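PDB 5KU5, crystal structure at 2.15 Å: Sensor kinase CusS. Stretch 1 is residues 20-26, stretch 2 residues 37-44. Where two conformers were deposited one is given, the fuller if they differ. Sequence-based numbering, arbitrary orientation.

Stretch 1 20-26: TLERVLN
Stretch 2, residues 37-44: MTLEDIVS

Two helices that run in nearly opposite directions can pack mainly through apolar side chains, with no hydrogen bond between them, and this pair from the sensor kinase CusS is a compact example. At the centre lies Val24, whose CA-to-CB bond points toward the partner helix. Its chi1 of 166° (t) spreads the two methyls over different neighbours: CG2 lies 3.6 Å from CD1 of Ile42, while CG1 sits 4.2 Å from CB of Leu39 and 3.7 Å from the backbone N of Leu39. CG1 therefore rests against the main chain of the partner as well as its side chain. The same place sets the register, with the CA atoms of Val24 and Leu39 6.5 Å apart.

Leu39 has the largest area covered by the opposing stretch. Its CA-to-CB bond points sideways, and with chi1 176° (t) and chi2 71° (p) its end meets two leucines one helical turn apart: CD1 of Leu39 is 3.9 Å from CD2 of Leu21 and 4.1 Å from CD1 of Leu25, and CD2 of Leu39 is 4.0 Å from CD2 of Leu25. Those leucines also leave their backbone sideways, but rotamers near m,t (chi1 -61° and chi2 -175° for Leu21; -73° and 162° for Leu25) bring their ends nearer the partner. CD2 of Leu21 reaches further along the second helix, 4.3 Å from CG2 of Ile42 and 4.4 Å from CG2 of Val43. The CA-to-CB bond of Ile42 points toward the first helix, that of Val43 sideways; the rotamers are chi1 -68° (m) and chi2 165° (t) for Ile42, and chi1 166° (t) for Val43.

The scaffold is regular. Residues 20-25 and 37-44 have helical backbone angles, with phi mostly near -60° and psi near -45°, easing to -81/-8 at Leu25. The axes approach to 9.6 Å at 153° between their N-to-C directions, so the helices are roughly antiparallel. Main-chain bonds of 3.1 Å from Val24 N to Thr20 O and 2.8 Å from Val43 N to Leu39 O typify the turns. At Asn26, phi/psi of -129/29 leaves the helix, and the bonds from its N to Glu22 O (3.3 Å) and Arg23 O (3.4 Å) are weak.

Toward the polar edge, Thr38 (chi1 -51°, m) turns its methyl inward, CG2 lying 3.9 Å from CG1 of Val24, while its OG1 is hydrogen-bonded elsewhere in the structure. Glu22, Arg23, Glu40 and Asp41 stay out of reach. No hydrogen bond crosses the interface; the contact rests on van der Waals packing, with 301 Å² buried, both sides summed.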

# COMPACT_ATOMS: atom_id res chain seq x y z
N THR A 20 -8.16 5.17 -6.20
CA THR A 20 -7.29 4.84 -7.33
C THR A 20 -8.05 4.07 -8.41
O THR A 20 -8.04 4.46 -9.57
CB THR A 20 -6.06 4.02 -6.87
OG1 THR A 20 -5.39 4.72 -5.82
CG2 THR A 20 -5.08 3.80 -8.02
N LEU A 21 -8.71 2.98 -8.01
CA LEU A 21 -9.43 2.14 -8.97
C LEU A 21 -10.67 2.83 -9.58
O LEU A 21 -11.03 2.55 -10.72
CB LEU A 21 -9.81 0.80 -8.34
CG LEU A 21 -8.64 -0.08 -7.88
CD1 LEU A 21 -9.16 -1.42 -7.40
CD2 LEU A 21 -7.58 -0.27 -8.96
N GLU A 22 -11.29 3.72 -8.81
CA GLU A 22 -12.41 4.53 -9.31
C GLU A 22 -11.98 5.44 -10.47
O GLU A 22 -12.70 5.54 -11.47
CB GLU A 22 -13.01 5.37 -8.18
CG GLU A 22 -14.20 6.23 -8.56
CD GLU A 22 -14.91 6.81 -7.35
OE1 GLU A 22 -14.23 7.24 -6.40
OE2 GLU A 22 -16.16 6.83 -7.35
N ARG A 23 -10.83 6.09 -10.33
CA ARG A 23 -10.24 6.91 -11.41
C ARG A 23 -9.93 6.07 -12.64
O ARG A 23 -10.25 6.46 -13.77
CB ARG A 23 -8.96 7.59 -10.94
CG ARG A 23 -9.15 8.71 -9.94
CD ARG A 23 -7.86 8.99 -9.18
NE ARG A 23 -7.84 10.34 -8.60
CZ ARG A 23 -7.03 11.35 -8.95
NH1 ARG A 23 -6.11 11.22 -9.91
NH2 ARG A 23 -7.14 12.52 -8.33
N VAL A 24 -9.30 4.91 -12.42
CA VAL A 24 -8.95 3.98 -13.50
C VAL A 24 -10.19 3.61 -14.32
O VAL A 24 -10.17 3.69 -15.54
CB VAL A 24 -8.26 2.70 -12.95
CG1 VAL A 24 -8.20 1.58 -13.98
CG2 VAL A 24 -6.85 3.03 -12.45
N LEU A 25 -11.27 3.25 -13.63
CA LEU A 25 -12.46 2.70 -14.29
C LEU A 25 -13.43 3.73 -14.91
O LEU A 25 -14.36 3.33 -15.61
CB LEU A 25 -13.20 1.74 -13.34
CG LEU A 25 -12.46 0.41 -13.15
CD1 LEU A 25 -12.94 -0.33 -11.91
CD2 LEU A 25 -12.58 -0.47 -14.38
N ASN A 26 -13.22 5.02 -14.68
CA ASN A 26 -13.95 6.06 -15.43
C ASN A 26 -13.03 7.14 -16.04
O ASN A 26 -13.45 8.28 -16.24
CB ASN A 26 -15.08 6.68 -14.56
CG ASN A 26 -14.56 7.61 -13.47
OD1 ASN A 26 -13.36 7.76 -13.25
ND2 ASN A 26 -15.50 8.26 -12.77
N MET A 37 -8.10 -3.05 -19.10
CA MET A 37 -6.71 -3.47 -19.27
C MET A 37 -5.82 -2.80 -18.22
O MET A 37 -4.97 -3.46 -17.62
CB MET A 37 -6.22 -3.12 -20.68
CG MET A 37 -4.90 -3.75 -21.07
SD MET A 37 -4.50 -3.52 -22.82
CE MET A 37 -5.83 -4.43 -23.60
N THR A 38 -6.04 -1.51 -18.00
CA THR A 38 -5.34 -0.75 -16.96
C THR A 38 -5.63 -1.32 -15.56
O THR A 38 -4.70 -1.48 -14.76
CB THR A 38 -5.74 0.74 -16.98
OG1 THR A 38 -5.59 1.26 -18.31
CG2 THR A 38 -4.88 1.56 -16.02
N LEU A 39 -6.89 -1.63 -15.28
CA LEU A 39 -7.31 -2.26 -14.02
C LEU A 39 -6.54 -3.56 -13.77
O LEU A 39 -5.97 -3.75 -12.70
CB LEU A 39 -8.81 -2.55 -14.04
CG LEU A 39 -9.40 -3.31 -12.84
CD1 LEU A 39 -9.40 -2.41 -11.61
CD2 LEU A 39 -10.80 -3.84 -13.12
N GLU A 40 -6.55 -4.43 -14.77
CA GLU A 40 -5.91 -5.75 -14.68
C GLU A 40 -4.39 -5.63 -14.46
O GLU A 40 -3.83 -6.38 -13.66
CB GLU A 40 -6.21 -6.56 -15.95
CG GLU A 40 -5.73 -8.00 -15.91
CD GLU A 40 -6.25 -8.83 -17.07
OE1 GLU A 40 -5.50 -9.71 -17.54
OE2 GLU A 40 -7.40 -8.63 -17.51
N ASP A 41 -3.75 -4.69 -15.16
CA ASP A 41 -2.32 -4.43 -15.00
C ASP A 41 -1.97 -4.00 -13.57
O ASP A 41 -0.99 -4.48 -13.00
CB ASP A 41 -1.85 -3.35 -15.98
CG ASP A 41 -0.34 -3.13 -15.95
OD1 ASP A 41 0.41 -4.06 -16.30
OD2 ASP A 41 0.09 -2.02 -15.57
N ILE A 42 -2.78 -3.11 -13.00
CA ILE A 42 -2.59 -2.65 -11.61
C ILE A 42 -2.89 -3.76 -10.61
O ILE A 42 -2.07 -4.05 -9.73
CB ILE A 42 -3.47 -1.41 -11.31
CG1 ILE A 42 -2.97 -0.20 -12.11
CG2 ILE A 42 -3.47 -1.08 -9.81
CD1 ILE A 42 -3.94 0.96 -12.18
N VAL A 43 -4.06 -4.37 -10.75
CA VAL A 43 -4.58 -5.36 -9.78
C VAL A 43 -3.72 -6.62 -9.69
O VAL A 43 -3.57 -7.18 -8.59
CB VAL A 43 -6.06 -5.71 -10.10
CG1 VAL A 43 -6.54 -6.95 -9.35
CG2 VAL A 43 -6.96 -4.52 -9.77
N SER A 44 -3.17 -7.06 -10.82
CA SER A 44 -2.29 -8.24 -10.86
C SER A 44 -1.04 -8.05 -10.00
O SER A 44 -0.50 -9.01 -9.46
CB SER A 44 -1.88 -8.56 -12.30
OG SER A 44 -1.10 -7.53 -12.86